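Long-range contact in EST1E (Clostridium proteoclasticum, PDB 2WTN), which probably hydrolyses feruloyl esters, as a serine esterase of the alpha/beta-hydrolase fold: residues C27-I32 with K94-V99. Sequence-based numbering, arbitrary orientation.
Sequences CPLCII and KKLDFV
Cys-27 and Phe-98 meet through both backbone and side chain, where the turn after helix 79-93 delivers the chain into strand 99-107. The amide N of Cys-27 donates to the carbonyl O of Phe-98 at 2.8 Å, with 161° at the hydrogen. One residue on, the CA of Val-99 brings its hydrogen to Cys-27 O at 3.4 Å, a weak C-H···O contact beside the parallel bridge that pairs Cys-27 with Val-99.

The Phe-98 ring lies beside these backbones, against Cys-27 and Leu-29. With chi1 at 70°, CG lies between the backbone N and the carbonyl carbon, which carries the ring away from Asp-97 and toward those two residues. Cys-27 SG comes to one flank of it, 3.8 Å from CD2. This is an oblique sulfur-aromatic contact, the sulfur standing 66° off the ring normal. Leu-29 approaches differently: its CD1 methyl lies near the ring plane and meets the edge at CE2, 4.3 Å away. One ring face is taken by Val-99 CG2, set off toward the rim, and the same methyl reaches Leu-29 CB at 4.2 Å. The other branch of Leu-29, CD2, turns to the CD1 methyl of Leu-96, which begins the type I turn closing at Val-99.

Ala-58 of strand 58-62 and Met-19 also touch the Phe-98 ring, while Cys-27 continues the parallel pairing through Thr-100. Strands 27-33 and 99-107 are parallel neighbours in the central sheet of the alpha/beta-hydrolase fold, and the second leads on to the probable nucleophile elbow. The chemistry is mainly apolar, with a single conventional hydrogen bond between the segments: that bond lies where the parallel pairing starts, and carbon and sulfur contacts pack the turn against the start of strand 27-33.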
# COMPACT_ATOMS: atom_id res chain seq x y z
N CYS B 27 0.84 -30.15 9.67
CA CYS B 27 1.37 -30.16 8.28
C CYS B 27 1.69 -28.74 7.80
O CYS B 27 1.24 -27.78 8.43
CB CYS B 27 0.38 -30.79 7.29
SG CYS B 27 -1.25 -30.02 7.20
N PRO B 28 2.45 -28.61 6.69
CA PRO B 28 2.67 -27.27 6.14
C PRO B 28 1.46 -26.77 5.37
O PRO B 28 0.57 -27.55 5.02
CB PRO B 28 3.88 -27.46 5.21
CG PRO B 28 4.33 -28.91 5.41
CD PRO B 28 3.12 -29.61 5.88
N LEU B 29 1.43 -25.45 5.18
CA LEU B 29 0.35 -24.78 4.49
C LEU B 29 0.92 -23.87 3.38
O LEU B 29 1.85 -23.15 3.64
CB LEU B 29 -0.43 -23.93 5.47
CG LEU B 29 -1.64 -23.27 4.83
CD1 LEU B 29 -2.79 -24.24 4.76
CD2 LEU B 29 -2.09 -22.13 5.66
N CYS B 30 0.37 -23.94 2.17
CA CYS B 30 0.71 -22.98 1.09
C CYS B 30 -0.46 -22.02 0.81
O CYS B 30 -1.59 -22.45 0.64
CB CYS B 30 1.14 -23.72 -0.17
SG CYS B 30 1.86 -22.61 -1.45
N ILE B 31 -0.19 -20.73 0.82
CA ILE B 31 -1.23 -19.69 0.44
C ILE B 31 -1.04 -19.57 -1.04
O ILE B 31 0.10 -19.68 -1.55
CB ILE B 31 -1.03 -18.36 1.20
CG1 ILE B 31 -1.28 -18.58 2.70
CG2 ILE B 31 -1.87 -17.22 0.63
CD1 ILE B 31 -0.71 -17.50 3.65
N ILE B 32 -2.15 -19.51 -1.74
CA ILE B 32 -2.19 -19.47 -3.21
C ILE B 32 -3.10 -18.29 -3.63
O ILE B 32 -4.25 -18.23 -3.22
CB ILE B 32 -2.71 -20.80 -3.81
CG1 ILE B 32 -1.86 -22.00 -3.41
CG2 ILE B 32 -2.67 -20.78 -5.32
CD1 ILE B 32 -2.38 -23.28 -3.92
N LYS B 94 -1.60 -18.02 10.59
CA LYS B 94 -0.65 -18.16 11.67
C LYS B 94 -1.41 -18.59 12.92
O LYS B 94 -0.78 -19.05 13.89
CB LYS B 94 0.07 -16.86 11.99
CG LYS B 94 1.06 -16.37 10.96
CD LYS B 94 1.50 -14.97 11.24
CE LYS B 94 2.34 -14.83 12.47
NZ LYS B 94 2.44 -13.35 12.80
N LYS B 95 -2.73 -18.45 12.92
CA LYS B 95 -3.54 -18.91 14.06
C LYS B 95 -4.03 -20.36 13.96
O LYS B 95 -4.49 -20.92 14.94
CB LYS B 95 -4.70 -17.95 14.29
CG LYS B 95 -4.26 -16.66 15.05
CD LYS B 95 -5.19 -15.45 14.87
CE LYS B 95 -6.48 -15.78 14.09
NZ LYS B 95 -7.36 -14.57 13.74
N LEU B 96 -3.93 -20.98 12.80
CA LEU B 96 -4.34 -22.35 12.64
C LEU B 96 -3.43 -23.32 13.41
O LEU B 96 -2.19 -23.32 13.20
CB LEU B 96 -4.29 -22.72 11.16
CG LEU B 96 -5.32 -22.03 10.27
CD1 LEU B 96 -5.07 -22.31 8.78
CD2 LEU B 96 -6.68 -22.41 10.62
N ASP B 97 -4.01 -24.19 14.25
CA ASP B 97 -3.19 -25.03 15.15
C ASP B 97 -2.40 -26.08 14.41
O ASP B 97 -1.33 -26.41 14.83
CB ASP B 97 -4.04 -25.77 16.21
CG ASP B 97 -4.36 -24.89 17.43
OD1 ASP B 97 -3.46 -24.08 17.81
OD2 ASP B 97 -5.50 -25.04 17.99
N PHE B 98 -2.92 -26.62 13.33
CA PHE B 98 -2.21 -27.67 12.59
C PHE B 98 -0.99 -27.24 11.74
O PHE B 98 -0.25 -28.11 11.21
CB PHE B 98 -3.20 -28.38 11.67
CG PHE B 98 -3.67 -27.53 10.52
CD1 PHE B 98 -4.84 -26.82 10.62
CD2 PHE B 98 -2.91 -27.44 9.36
CE1 PHE B 98 -5.26 -26.00 9.57
CE2 PHE B 98 -3.31 -26.63 8.29
CZ PHE B 98 -4.48 -25.90 8.41
N VAL B 99 -0.81 -25.93 11.57
CA VAL B 99 0.17 -25.41 10.59
C VAL B 99 1.56 -25.50 11.13
O VAL B 99 1.86 -24.92 12.20
CB VAL B 99 -0.09 -23.88 10.23
CG1 VAL B 99 1.04 -23.33 9.37
CG2 VAL B 99 -1.41 -23.69 9.53